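Local coordinates for protein DltD (Streptococcus thermophilus LMG 18311, PDB 7DXM), which probably acts as an O-acyltransferase of the dlt operon, taking part in the D-alanylation of lipoteichoic acid at the cell membrane, at residues N19-R25 / Q119-Q125; T135-Q140 / V162-D167; A143-L147 / L159-A163. One frame throughout, in Å; residues are numbered along the deposited sequence.

How the contacts relate
Followed from the N terminus, the chain first lays down 19-25 and then returns, after 93 residues that hold the first three strands of the parallel sheet, to meet it with 119-125; this closes contact 1, which joins the N-terminal helices 19-22 and 25-33 to the start of helix 123-131. That helix leads on to helix 137-149, which contacts 2 and 3 join to helix 156-163. The loop of contact 3 lies within that of contact 2, and both close on the same stretch, sharing V162 and A163; their centres are about 8 Å apart. Contact 1 is finished before either opens.

Contact 1 (N19-R25 / Q119-Q125); sequences NENFKSR and QFFNNDQ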
loop_
_atom_site.group_PDB
_atom_site.type_symbol
_atom_site.label_atom_id
_atom_site.label_comp_id
_atom_site.label_asym_id
_atom_site.label_seq_id
_atom_site.Cartn_x
_atom_site.Cartn_y
_atom_site.Cartn_z
ATOM N N ASN A 19 -12.254 4.656 -1.940
ATOM C CA ASN A 19 -11.589 4.972 -3.191
ATOM C C ASN A 19 -11.560 6.470 -3.409
ATOM O O ASN A 19 -10.512 7.050 -3.723
ATOM C CB ASN A 19 -12.297 4.291 -4.345
ATOM C CG ASN A 19 -12.254 2.795 -4.235
ATOM O OD1 ASN A 19 -11.492 2.241 -3.430
ATOM N ND2 ASN A 19 -13.082 2.119 -5.032
ATOM N N GLU A 20 -12.703 7.125 -3.209
ATOM C CA GLU A 20 -12.767 8.552 -3.476
ATOM C C GLU A 20 -11.772 9.317 -2.616
ATOM O O GLU A 20 -11.203 10.318 -3.073
ATOM C CB GLU A 20 -14.196 9.054 -3.270
ATOM C CG GLU A 20 -15.176 8.497 -4.318
ATOM C CD GLU A 20 -14.946 9.033 -5.764
ATOM O OE1 GLU A 20 -14.455 10.181 -5.976
ATOM O OE2 GLU A 20 -15.288 8.284 -6.711
ATOM N N ASN A 21 -11.517 8.836 -1.392
ATOM C CA ASN A 21 -10.527 9.467 -0.530
ATOM C C ASN A 21 -9.108 9.160 -0.974
ATOM O O ASN A 21 -8.186 9.925 -0.663
ATOM C CB ASN A 21 -10.715 9.016 0.915
ATOM C CG ASN A 21 -9.818 9.768 1.873
ATOM O OD1 ASN A 21 -9.815 11.002 1.905
ATOM N ND2 ASN A 21 -9.036 9.029 2.645
ATOM N N PHE A 22 -8.915 8.057 -1.687
ATOM C CA PHE A 22 -7.580 7.709 -2.137
ATOM C C PHE A 22 -7.070 8.728 -3.143
ATOM O O PHE A 22 -5.906 9.142 -3.090
ATOM C CB PHE A 22 -7.590 6.307 -2.732
ATOM C CG PHE A 22 -6.290 5.911 -3.357
ATOM C CD1 PHE A 22 -5.974 6.321 -4.645
ATOM C CD2 PHE A 22 -5.388 5.124 -2.663
ATOM C CE1 PHE A 22 -4.793 5.972 -5.210
ATOM C CE2 PHE A 22 -4.221 4.743 -3.229
ATOM C CZ PHE A 22 -3.913 5.176 -4.507
ATOM N N LYS A 23 -7.925 9.132 -4.076
ATOM C CA LYS A 23 -7.536 10.022 -5.157
ATOM C C LYS A 23 -7.895 11.472 -4.880
ATOM O O LYS A 23 -7.864 12.302 -5.798
ATOM C CB LYS A 23 -8.166 9.560 -6.472
ATOM C CG LYS A 23 -9.627 9.161 -6.403
ATOM C CD LYS A 23 -10.018 8.345 -7.644
ATOM C CE LYS A 23 -11.510 8.051 -7.680
ATOM N NZ LYS A 23 -11.835 7.465 -8.986
ATOM N N SER A 24 -8.250 11.792 -3.638
ATOM C CA SER A 24 -8.521 13.168 -3.236
ATOM C C SER A 24 -7.190 13.815 -2.881
ATOM O O SER A 24 -6.607 13.509 -1.829
ATOM C CB SER A 24 -9.489 13.209 -2.058
ATOM O OG SER A 24 -9.612 14.525 -1.556
ATOM N N ARG A 25 -6.691 14.683 -3.766
ATOM C CA ARG A 25 -5.481 15.435 -3.444
ATOM C C ARG A 25 -5.695 16.327 -2.214
ATOM O O ARG A 25 -4.830 16.414 -1.334
ATOM C CB ARG A 25 -5.048 16.273 -4.652
ATOM C CG ARG A 25 -3.868 17.204 -4.376
ATOM C CD ARG A 25 -3.798 18.339 -5.380
ATOM N NE ARG A 25 -3.543 17.812 -6.709
ATOM C CZ ARG A 25 -2.349 17.804 -7.274
ATOM N NH1 ARG A 25 -1.319 18.322 -6.623
ATOM N NH2 ARG A 25 -2.196 17.284 -8.482
ATOM N N GLN A 119 -10.506 2.581 -10.481
ATOM C CA GLN A 119 -11.113 3.088 -9.264
ATOM C C GLN A 119 -10.108 3.781 -8.365
ATOM O O GLN A 119 -10.490 4.271 -7.304
ATOM C CB GLN A 119 -11.864 1.977 -8.514
ATOM C CG GLN A 119 -11.053 0.817 -8.039
ATOM C CD GLN A 119 -11.935 -0.326 -7.536
ATOM O OE1 GLN A 119 -13.081 -0.113 -7.126
ATOM N NE2 GLN A 119 -11.400 -1.545 -7.559
ATOM N N PHE A 120 -8.851 3.869 -8.772
ATOM C CA PHE A 120 -7.890 4.731 -8.104
ATOM C C PHE A 120 -7.308 5.792 -9.012
ATOM O O PHE A 120 -6.994 6.898 -8.551
ATOM C CB PHE A 120 -6.757 3.899 -7.523
ATOM C CG PHE A 120 -7.240 2.808 -6.642
ATOM C CD1 PHE A 120 -7.668 3.094 -5.328
ATOM C CD2 PHE A 120 -7.307 1.500 -7.115
ATOM C CE1 PHE A 120 -8.133 2.090 -4.506
ATOM C CE2 PHE A 120 -7.787 0.488 -6.305
ATOM C CZ PHE A 120 -8.190 0.776 -4.996
ATOM N N PHE A 121 -7.185 5.499 -10.292
ATOM C CA PHE A 121 -6.621 6.443 -11.229
ATOM C C PHE A 121 -7.629 7.552 -11.542
ATOM O O PHE A 121 -8.846 7.339 -11.502
ATOM C CB PHE A 121 -6.213 5.660 -12.468
ATOM C CG PHE A 121 -5.757 6.503 -13.585
ATOM C CD1 PHE A 121 -4.462 6.992 -13.610
ATOM C CD2 PHE A 121 -6.617 6.805 -14.616
ATOM C CE1 PHE A 121 -4.030 7.776 -14.637
ATOM C CE2 PHE A 121 -6.197 7.584 -15.656
ATOM C CZ PHE A 121 -4.900 8.077 -15.671
ATOM N N ASN A 122 -7.125 8.757 -11.823
ATOM C CA ASN A 122 -7.982 9.830 -12.342
ATOM C C ASN A 122 -7.139 10.773 -13.182
ATOM O O ASN A 122 -5.928 10.600 -13.310
ATOM C CB ASN A 122 -8.726 10.585 -11.226
ATOM C CG ASN A 122 -7.823 11.468 -10.350
ATOM O OD1 ASN A 122 -6.710 11.877 -10.717
ATOM N ND2 ASN A 122 -8.333 11.773 -9.166
ATOM N N ASN A 123 -7.771 11.796 -13.740
ATOM C CA ASN A 123 -7.016 12.637 -14.649
ATOM C C ASN A 123 -6.141 13.644 -13.925
ATOM O O ASN A 123 -5.231 14.210 -14.546
ATOM C CB ASN A 123 -7.952 13.338 -15.618
ATOM C CG ASN A 123 -8.360 12.432 -16.763
ATOM O OD1 ASN A 123 -7.933 11.266 -16.822
ATOM N ND2 ASN A 123 -9.182 12.955 -17.685
ATOM N N ASP A 124 -6.362 13.861 -12.629
ATOM C CA ASP A 124 -5.428 14.692 -11.880
ATOM C C ASP A 124 -4.091 13.985 -11.754
ATOM O O ASP A 124 -3.039 14.590 -11.985
ATOM C CB ASP A 124 -6.002 15.055 -10.502
ATOM C CG ASP A 124 -5.084 15.998 -9.688
ATOM O OD1 ASP A 124 -4.079 16.532 -10.223
ATOM O OD2 ASP A 124 -5.378 16.202 -8.487
ATOM N N GLN A 125 -4.118 12.689 -11.421
ATOM C CA GLN A 125 -2.882 11.902 -11.368
ATOM C C GLN A 125 -2.161 11.885 -12.712
ATOM O O GLN A 125 -0.935 12.011 -12.770
ATOM C CB GLN A 125 -3.190 10.482 -10.907
ATOM C CG GLN A 125 -3.664 10.405 -9.466
ATOM C CD GLN A 125 -4.352 9.090 -9.135
ATOM O OE1 GLN A 125 -4.331 8.133 -9.918
ATOM N NE2 GLN A 125 -5.001 9.052 -7.980
#
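F22 and R25 both carry CG anti to the backbone N (chi1 174° in each), which directs the ring onto F120 and the guanidinium toward D124. The two phenylalanines make an edge-to-face pair, centroids 5.0 Å apart and planes at 67°: CD1 of F120 lies over one face of F22, displaced toward the rim. R25 takes D124 side-on, NE bonding OD2 at 3.0 Å and NH2 bonding OD1 at 2.7 Å. One bond to each oxygen holds the carboxylate within 24° of the guanidinium plane. D187 of helix 170-194 lies beside D124, and its OD2 accepts from R25 N.

Between these two poles K23 lies along the second segment, its CD 3.5 Å from F120 O, while its CB packs against NE2 of Q125. That amide is itself tied down, donating to F120 O at 3.0 Å and to Q88 outside the contact. N122 OD1 accepts from Q125 N at 2.8 Å, nearly along the C=O axis, and Q125 OE1 accepts weakly from N122 N: a capping box at the start of helix 123-131.

Contact 2 (T135-Q140 / V162-D167); sequences TDANSQ and VAKGQD
The backbones come nearest at Q140 and A163, whose CA atoms are 4.1 Å apart, and again at T135 and G165, so the first turn of helix 137-149 lies against the last turn of helix 156-163 and the loop after it. That last turn ends in a Schellman motif: G165 has positive phi (92°), its N makes the inner bond back to V162 O, and Q166 N probably makes the outer one, to K161 O at 2.8 Å. Glycine is common at this position of the motif.

Q140 covers this helix end: its CG sits 3.3 Å from V162 O and also approaches A163 O, while its CA makes a C-H...O contact with the same V162 oxygen. Beyond CG the chain runs extended (chi2 173°) and lays the amide carbon CD 3.7 Å from G165 CA. Next to Q140, S139 meets V162: with CG1 anti to its backbone N, the valine sets this methyl beside S139 CB and the S139 carbonyl oxygen.

The facing helix start has its own cap. D136 is the N-cap residue, and its OD1 accepts from S139 N at 2.8 Å in a nearly straight bond. In the same turn, N138 ND2 bonds Y83 OH of helix 79-86.

At the exposed margin, T135 places CB 3.6 Å from G165 O and turns its methyl CG2 toward the D167 carboxylate.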
loop_
_atom_site.group_PDB
_atom_site.type_symbol
_atom_site.label_atom_id
_atom_site.label_comp_id
_atom_site.label_asym_id
_atom_site.label_seq_id
_atom_site.Cartn_x
_atom_site.Cartn_y
_atom_site.Cartn_z
ATOM N N THR A 135 12.301 12.436 -19.643
ATOM C CA THR A 135 12.126 11.390 -20.593
ATOM C C THR A 135 12.979 10.255 -20.132
ATOM O O THR A 135 13.787 9.755 -20.871
ATOM C CB THR A 135 12.565 11.878 -21.982
ATOM O OG1 THR A 135 13.987 11.829 -22.078
ATOM C CG2 THR A 135 12.129 13.296 -22.218
ATOM N N ASP A 136 12.835 9.830 -18.898
ATOM C CA ASP A 136 13.758 8.766 -18.503
ATOM C C ASP A 136 13.097 7.401 -18.679
ATOM O O ASP A 136 12.003 7.282 -19.225
ATOM C CB ASP A 136 14.230 8.950 -17.058
ATOM C CG ASP A 136 13.093 9.299 -16.082
ATOM O OD1 ASP A 136 12.062 8.594 -16.076
ATOM O OD2 ASP A 136 13.235 10.284 -15.318
ATOM N N ALA A 137 13.744 6.341 -18.200
ATOM C CA ALA A 137 13.163 5.005 -18.364
ATOM C C ALA A 137 11.902 4.856 -17.537
ATOM O O ALA A 137 10.973 4.126 -17.917
ATOM C CB ALA A 137 14.172 3.921 -17.971
ATOM N N ASN A 138 11.868 5.559 -16.410
ATOM C CA ASN A 138 10.761 5.477 -15.479
ATOM C C ASN A 138 9.504 6.099 -16.069
ATOM O O ASN A 138 8.411 5.506 -16.014
ATOM C CB ASN A 138 11.175 6.174 -14.190
ATOM C CG ASN A 138 10.065 6.235 -13.183
ATOM O OD1 ASN A 138 9.794 5.250 -12.459
ATOM N ND2 ASN A 138 9.407 7.403 -13.110
ATOM N N SER A 139 9.648 7.305 -16.634
ATOM C CA SER A 139 8.547 7.907 -17.367
ATOM C C SER A 139 8.041 6.961 -18.444
ATOM O O SER A 139 6.834 6.720 -18.542
ATOM C CB SER A 139 8.981 9.226 -17.985
ATOM O OG SER A 139 10.122 9.029 -18.790
ATOM N N GLN A 140 8.943 6.440 -19.279
ATOM C CA GLN A 140 8.552 5.564 -20.383
ATOM C C GLN A 140 7.743 4.374 -19.896
ATOM O O GLN A 140 6.682 4.065 -20.454
ATOM C CB GLN A 140 9.793 5.054 -21.113
ATOM C CG GLN A 140 10.277 5.877 -22.253
ATOM C CD GLN A 140 11.589 5.330 -22.749
ATOM O OE1 GLN A 140 12.645 5.961 -22.576
ATOM N NE2 GLN A 140 11.546 4.118 -23.323
ATOM N N VAL A 162 5.566 10.096 -24.489
ATOM C CA VAL A 162 6.316 9.768 -23.286
ATOM C C VAL A 162 6.705 8.295 -23.283
ATOM O O VAL A 162 7.811 7.936 -22.857
ATOM C CB VAL A 162 5.506 10.168 -22.043
ATOM C CG1 VAL A 162 6.245 9.797 -20.746
ATOM C CG2 VAL A 162 5.221 11.660 -22.107
ATOM N N ALA A 163 5.828 7.420 -23.786
ATOM C CA ALA A 163 6.094 5.990 -23.671
ATOM C C ALA A 163 7.146 5.531 -24.669
ATOM O O ALA A 163 7.828 4.523 -24.428
ATOM C CB ALA A 163 4.810 5.180 -23.839
ATOM N N LYS A 164 7.309 6.263 -25.768
ATOM C CA LYS A 164 8.377 6.003 -26.721
ATOM C C LYS A 164 9.666 6.760 -26.394
ATOM O O LYS A 164 10.653 6.605 -27.109
ATOM C CB LYS A 164 7.894 6.340 -28.150
ATOM C CG LYS A 164 7.104 5.163 -28.836
ATOM C CD LYS A 164 7.373 5.026 -30.375
ATOM C CE LYS A 164 6.890 3.662 -30.974
ATOM N NZ LYS A 164 7.961 2.891 -31.735
ATOM N N GLY A 165 9.684 7.570 -25.335
ATOM C CA GLY A 165 10.873 8.294 -24.929
ATOM C C GLY A 165 11.020 9.689 -25.495
ATOM O O GLY A 165 12.006 10.369 -25.170
ATOM N N GLN A 166 10.078 10.146 -26.312
ATOM C CA GLN A 166 10.244 11.401 -27.033
ATOM C C GLN A 166 9.908 12.585 -26.139
ATOM O O GLN A 166 9.188 12.468 -25.142
ATOM C CB GLN A 166 9.367 11.416 -28.285
ATOM C CG GLN A 166 9.293 10.042 -28.980
ATOM C CD GLN A 166 8.332 10.034 -30.158
ATOM O OE1 GLN A 166 7.813 11.094 -30.557
ATOM N NE2 GLN A 166 8.089 8.840 -30.726
ATOM N N ASP A 167 10.448 13.738 -26.516
ATOM C CA ASP A 167 10.212 14.967 -25.777
ATOM C C ASP A 167 8.881 15.572 -26.176
ATOM O O ASP A 167 8.444 15.465 -27.328
ATOM C CB ASP A 167 11.340 15.969 -26.015
ATOM C CG ASP A 167 12.687 15.427 -25.561
ATOM O OD1 ASP A 167 12.904 15.357 -24.326
ATOM O OD2 ASP A 167 13.502 15.016 -26.436
#

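Contact 3 (A143-L147 / L159-A163); sequences AKRIL and LSKVA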
loop_
_atom_site.group_PDB
_atom_site.type_symbol
_atom_site.label_atom_id
_atom_site.label_comp_id
_atom_site.label_asym_id
_atom_site.label_seq_id
_atom_site.Cartn_x
_atom_site.Cartn_y
_atom_site.Cartn_z
ATOM N N ALA A 143 4.209 5.338 -18.674
ATOM C CA ALA A 143 3.293 5.586 -19.777
ATOM C C ALA A 143 2.898 4.279 -20.453
ATOM O O ALA A 143 1.728 4.065 -20.802
ATOM C CB ALA A 143 3.936 6.556 -20.764
ATOM N N LYS A 144 3.864 3.386 -20.631
ATOM C CA LYS A 144 3.564 2.103 -21.238
ATOM C C LYS A 144 2.476 1.388 -20.454
ATOM O O LYS A 144 1.471 0.941 -21.019
ATOM C CB LYS A 144 4.844 1.273 -21.315
ATOM C CG LYS A 144 4.645 -0.176 -21.722
ATOM C CD LYS A 144 5.987 -0.884 -21.906
ATOM C CE LYS A 144 6.396 -1.623 -20.635
ATOM N NZ LYS A 144 7.420 -2.701 -20.843
ATOM N N ARG A 145 2.639 1.320 -19.134
ATOM C CA ARG A 145 1.672 0.605 -18.309
ATOM C C ARG A 145 0.299 1.286 -18.334
ATOM O O ARG A 145 -0.733 0.614 -18.402
ATOM C CB ARG A 145 2.208 0.491 -16.882
ATOM C CG ARG A 145 3.324 -0.528 -16.705
ATOM C CD ARG A 145 2.792 -1.936 -16.755
ATOM N NE ARG A 145 1.913 -2.204 -15.637
ATOM C CZ ARG A 145 0.828 -2.949 -15.736
ATOM N NH1 ARG A 145 0.536 -3.468 -16.917
ATOM N NH2 ARG A 145 0.046 -3.170 -14.673
ATOM N N ILE A 146 0.262 2.618 -18.277
ATOM C CA ILE A 146 -1.026 3.312 -18.313
ATOM C C ILE A 146 -1.766 2.993 -19.605
ATOM O O ILE A 146 -2.945 2.605 -19.585
ATOM C CB ILE A 146 -0.838 4.829 -18.143
ATOM C CG1 ILE A 146 -0.638 5.186 -16.681
ATOM C CG2 ILE A 146 -2.030 5.570 -18.699
ATOM C CD1 ILE A 146 0.034 6.480 -16.529
ATOM N N LEU A 147 -1.089 3.150 -20.751
ATOM C CA LEU A 147 -1.727 2.782 -22.013
ATOM C C LEU A 147 -2.144 1.313 -22.018
ATOM O O LEU A 147 -3.157 0.967 -22.635
ATOM C CB LEU A 147 -0.823 3.110 -23.204
ATOM C CG LEU A 147 -0.689 4.619 -23.462
ATOM C CD1 LEU A 147 0.442 4.993 -24.446
ATOM C CD2 LEU A 147 -2.015 5.174 -23.944
ATOM N N LEU A 159 0.859 10.585 -23.993
ATOM C CA LEU A 159 1.290 9.352 -23.349
ATOM C C LEU A 159 2.084 8.473 -24.295
ATOM O O LEU A 159 3.004 7.772 -23.863
ATOM C CB LEU A 159 0.089 8.587 -22.829
ATOM C CG LEU A 159 -0.224 8.911 -21.379
ATOM C CD1 LEU A 159 -1.618 8.376 -21.084
ATOM C CD2 LEU A 159 0.849 8.345 -20.430
ATOM N N SER A 160 1.752 8.495 -25.584
ATOM C CA SER A 160 2.515 7.702 -26.543
ATOM C C SER A 160 3.909 8.298 -26.765
ATOM O O SER A 160 4.902 7.558 -26.884
ATOM C CB SER A 160 1.726 7.592 -27.848
ATOM O OG SER A 160 0.461 6.993 -27.602
ATOM N N LYS A 161 3.996 9.634 -26.791
ATOM C CA LYS A 161 5.290 10.304 -26.900
ATOM C C LYS A 161 6.155 10.017 -25.677
ATOM O O LYS A 161 7.354 9.735 -25.792
ATOM C CB LYS A 161 5.099 11.808 -27.057
ATOM C CG LYS A 161 4.869 12.288 -28.457
ATOM C CD LYS A 161 4.929 13.815 -28.478
ATOM C CE LYS A 161 4.625 14.386 -29.859
ATOM N NZ LYS A 161 4.439 15.872 -29.831
ATOM N N VAL A 162 5.566 10.096 -24.489
ATOM C CA VAL A 162 6.316 9.768 -23.286
ATOM C C VAL A 162 6.705 8.295 -23.283
ATOM O O VAL A 162 7.811 7.936 -22.857
ATOM C CB VAL A 162 5.506 10.168 -22.043
ATOM C CG1 VAL A 162 6.245 9.797 -20.746
ATOM C CG2 VAL A 162 5.221 11.660 -22.107
ATOM N N ALA A 163 5.828 7.420 -23.786
ATOM C CA ALA A 163 6.094 5.990 -23.671
ATOM C C ALA A 163 7.146 5.531 -24.669
ATOM O O ALA A 163 7.828 4.523 -24.428
ATOM C CB ALA A 163 4.810 5.180 -23.839
#
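A helical hairpin, built from helices 137-149 and 156-163 and a short connection, brings A143 and A163 together with their CB atoms 3.5 Å apart. The small methyls let the backbones close in here, the two CA atoms being 4.8 Å apart. A143 CB is also 3.5 Å from L159 O, one turn earlier on the partner helix, and it meets L159 CD2 and V162 CG1 as well, so that one methyl faces three side chains and a carbonyl of the partner helix.

The local helix axes approach to 8.8 Å and run at 137° to each other, antiparallel but markedly splayed. This helical pair lies outside the parallel sheet of what is probably an SGNH-hydrolase-like fold, and packs on helix 123-131. Along the crossing L159 reaches across with both branches: CD2 lies 3.6 Å from A143 CB, and CD1 meets I146 CG2 at 3.7 Å. The isoleucine has that methyl anti to its backbone N and lies roughly perpendicular to the leucine.

L147 and L159 instead run antiparallel alongside one another, and L147 CD1 comes to 4.0 Å from L159 CB. The same methyl rests 3.7 Å from S160 OG, a hydroxyl bonded to K156 O within its own helix. L126 of helix 123-131 touches both I146 and L159, while F129 adds to the cover of L159 and L130 reaches V162.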